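Local coordinates for protein putative nucleotidyltransferase (Sulfolobus solfataricus P2, PDB 2RFF) that is a putative nucleotidyltransferase, probably transferring nucleotidyl groups as other members of its domain family do, at residues A[21-26]-A[100-105]. Sequence-based numbering, arbitrary orientation.
Sequences EIVEEV and LFWKRE. With EDO (1,2-ethanediol), chain B.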
loop_
_atom_site.group_PDB
_atom_site.type_symbol
_atom_site.label_atom_id
_atom_site.label_comp_id
_atom_site.label_asym_id
_atom_site.label_seq_id
_atom_site.Cartn_x
_atom_site.Cartn_y
_atom_site.Cartn_z
ATOM N N GLU A 21 -8.175 -3.053 -4.579
ATOM C CA GLU A 21 -8.264 -3.331 -6.015
ATOM C C GLU A 21 -6.875 -3.345 -6.662
ATOM O O GLU A 21 -6.549 -4.245 -7.436
ATOM C CB GLU A 21 -9.093 -2.287 -6.736
ATOM C CG GLU A 21 -10.554 -2.234 -6.439
ATOM C CD GLU A 21 -11.274 -1.122 -7.254
ATOM O OE1 GLU A 21 -10.866 -0.796 -8.411
ATOM O OE2 GLU A 21 -12.262 -0.578 -6.736
ATOM N N ILE A 22 -6.057 -2.346 -6.334
ATOM C CA ILE A 22 -4.710 -2.257 -6.895
ATOM C C ILE A 22 -3.893 -3.475 -6.465
ATOM O O ILE A 22 -3.219 -4.076 -7.305
ATOM C CB ILE A 22 -3.999 -0.929 -6.469
ATOM C CG1 ILE A 22 -4.711 0.276 -7.136
ATOM C CG2 ILE A 22 -2.492 -0.937 -6.837
ATOM C CD1 ILE A 22 -4.286 1.650 -6.610
ATOM N N VAL A 23 -3.962 -3.817 -5.171
ATOM C CA VAL A 23 -3.175 -4.971 -4.619
ATOM C C VAL A 23 -3.630 -6.291 -5.254
ATOM O O VAL A 23 -2.807 -7.139 -5.568
ATOM C CB VAL A 23 -3.219 -5.025 -3.082
ATOM C CG1 VAL A 23 -2.603 -6.338 -2.590
ATOM C CG2 VAL A 23 -2.513 -3.751 -2.522
ATOM N N GLU A 24 -4.935 -6.459 -5.454
ATOM C CA GLU A 24 -5.454 -7.671 -6.124
ATOM C C GLU A 24 -4.817 -7.880 -7.484
ATOM O O GLU A 24 -4.418 -8.982 -7.827
ATOM C CB GLU A 24 -6.986 -7.596 -6.303
ATOM C CG GLU A 24 -7.688 -7.833 -5.005
ATOM C CD GLU A 24 -9.197 -7.710 -5.053
ATOM O OE1 GLU A 24 -9.738 -6.914 -5.875
ATOM O OE2 GLU A 24 -9.830 -8.418 -4.213
ATOM N N GLU A 25 -4.682 -6.796 -8.227
ATOM C CA GLU A 25 -4.112 -6.852 -9.556
ATOM C C GLU A 25 -2.624 -7.150 -9.511
ATOM O O GLU A 25 -2.143 -8.018 -10.217
ATOM C CB GLU A 25 -4.366 -5.553 -10.326
ATOM C CG GLU A 25 -5.835 -5.318 -10.569
ATOM C CD GLU A 25 -6.119 -3.992 -11.183
ATOM O OE1 GLU A 25 -5.206 -3.295 -11.641
ATOM O OE2 GLU A 25 -7.300 -3.628 -11.223
ATOM N N VAL A 26 -1.894 -6.406 -8.686
ATOM C CA VAL A 26 -0.429 -6.624 -8.491
ATOM C C VAL A 26 -0.119 -8.032 -7.956
ATOM O O VAL A 26 0.716 -8.725 -8.522
ATOM C CB VAL A 26 0.226 -5.516 -7.654
ATOM C CG1 VAL A 26 1.739 -5.772 -7.475
ATOM C CG2 VAL A 26 -0.025 -4.154 -8.289
ATOM N N LEU A 100 0.119 -3.378 8.151
ATOM C CA LEU A 100 0.054 -4.524 7.262
ATOM C C LEU A 100 -1.359 -4.589 6.635
ATOM O O LEU A 100 -2.386 -4.664 7.296
ATOM C CB LEU A 100 0.452 -5.814 7.977
ATOM C CG LEU A 100 0.545 -7.062 7.098
ATOM C CD1 LEU A 100 1.740 -7.033 6.180
ATOM C CD2 LEU A 100 0.604 -8.329 7.981
ATOM N N PHE A 101 -1.364 -4.580 5.315
ATOM C CA PHE A 101 -2.590 -4.530 4.545
ATOM C C PHE A 101 -2.890 -5.885 3.930
ATOM O O PHE A 101 -4.051 -6.280 3.855
ATOM C CB PHE A 101 -2.429 -3.459 3.455
ATOM C CG PHE A 101 -3.681 -3.153 2.655
ATOM C CD1 PHE A 101 -4.759 -2.540 3.284
ATOM C CD2 PHE A 101 -3.727 -3.401 1.280
ATOM C CE1 PHE A 101 -5.885 -2.210 2.544
ATOM C CE2 PHE A 101 -4.877 -3.087 0.537
ATOM C CZ PHE A 101 -5.963 -2.511 1.173
ATOM N N TRP A 102 -1.847 -6.551 3.441
ATOM C CA TRP A 102 -1.967 -7.808 2.752
ATOM C C TRP A 102 -0.654 -8.561 2.903
ATOM O O TRP A 102 0.440 -7.966 3.008
ATOM C CB TRP A 102 -2.289 -7.527 1.272
ATOM C CG TRP A 102 -2.361 -8.727 0.353
ATOM C CD1 TRP A 102 -3.473 -9.424 -0.004
ATOM C CD2 TRP A 102 -1.261 -9.379 -0.291
ATOM N NE1 TRP A 102 -3.151 -10.453 -0.868
ATOM C CE2 TRP A 102 -1.788 -10.461 -1.038
ATOM C CE3 TRP A 102 0.132 -9.158 -0.309
ATOM C CZ2 TRP A 102 -0.972 -11.312 -1.817
ATOM C CZ3 TRP A 102 0.953 -10.018 -1.057
ATOM C CH2 TRP A 102 0.392 -11.076 -1.811
ATOM N N LYS A 103 -0.783 -9.873 2.939
ATOM C CA LYS A 103 0.379 -10.768 2.956
ATOM C C LYS A 103 -0.032 -12.011 2.172
ATOM O O LYS A 103 -1.146 -12.488 2.308
ATOM C CB LYS A 103 0.833 -11.105 4.368
ATOM C CG LYS A 103 2.062 -11.992 4.412
ATOM C CD LYS A 103 2.587 -12.030 5.805
ATOM C CE LYS A 103 3.716 -13.007 5.973
ATOM N NZ LYS A 103 4.919 -12.601 5.257
ATOM N N ARG A 104 0.868 -12.540 1.354
ATOM C CA ARG A 104 0.529 -13.708 0.569
ATOM C C ARG A 104 -0.135 -14.833 1.403
ATOM O O ARG A 104 -1.193 -15.325 0.983
ATOM C CB ARG A 104 1.760 -14.221 -0.189
ATOM C CG ARG A 104 1.547 -15.430 -1.070
ATOM C CD ARG A 104 0.750 -15.127 -2.294
ATOM N NE ARG A 104 1.442 -14.233 -3.222
ATOM C CZ ARG A 104 0.889 -13.663 -4.307
ATOM N NH1 ARG A 104 -0.376 -13.851 -4.614
ATOM N NH2 ARG A 104 1.625 -12.863 -5.065
ATOM N N GLU A 105 0.431 -15.145 2.572
ATOM C CA GLU A 105 -0.037 -16.234 3.446
ATOM C C GLU A 105 -1.245 -15.841 4.321
ATOM O O GLU A 105 -1.806 -16.700 5.002
ATOM C CB GLU A 105 1.096 -16.787 4.297
ATOM C CG GLU A 105 2.269 -17.347 3.469
ATOM C CD GLU A 105 3.275 -16.303 2.973
ATOM O OE1 GLU A 105 3.089 -15.079 3.208
ATOM O OE2 GLU A 105 4.281 -16.730 2.356
HETATM C C1 EDO B . 3.846 -19.974 0.961
HETATM O O1 EDO B . 4.860 -19.252 1.673
HETATM C C2 EDO B . 3.106 -18.996 0.054
HETATM O O2 EDO B . 3.855 -18.642 -1.106
#
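Val23, on helix 6-29, comes closest in backbone to Trp102 of strand 98-103, their CA atoms 8.0 Å apart, and between 21-26 and 100-105 this single valine meets two aromatic rings. With Val23 CG1 anti to the backbone N (chi1 171°) and CG2 anti to the carbonyl carbon, the first methyl is turned to Trp102 and the second to Phe101. Val23 CG1 lies over a face of the indole, 4.0 Å from the centroid of the Trp102 five-membered ring and 19° off its normal, a CH-pi contact. Val23 CG2 instead meets the Phe101 ring at its edge, near the ring plane, 3.9 Å from Phe101 CE2. Both aromatics can face the helix because Phe101 and Trp102 form a classic beta bulge opposite Val36 of strand 33-39. The other indole face carries Arg104 N, 3.4 Å above the plane and offset toward the rim. An alanine in place of Val23 would probably leave the indole face without the CG1 methyl and open a gap at the CE2 edge of Phe101. No hydrogen bond links the two segments, and all three touching residues are buried, which implies apolar, dispersive alpha/beta layer packing of helix on mixed sheet within the nucleotidyltransferase domain.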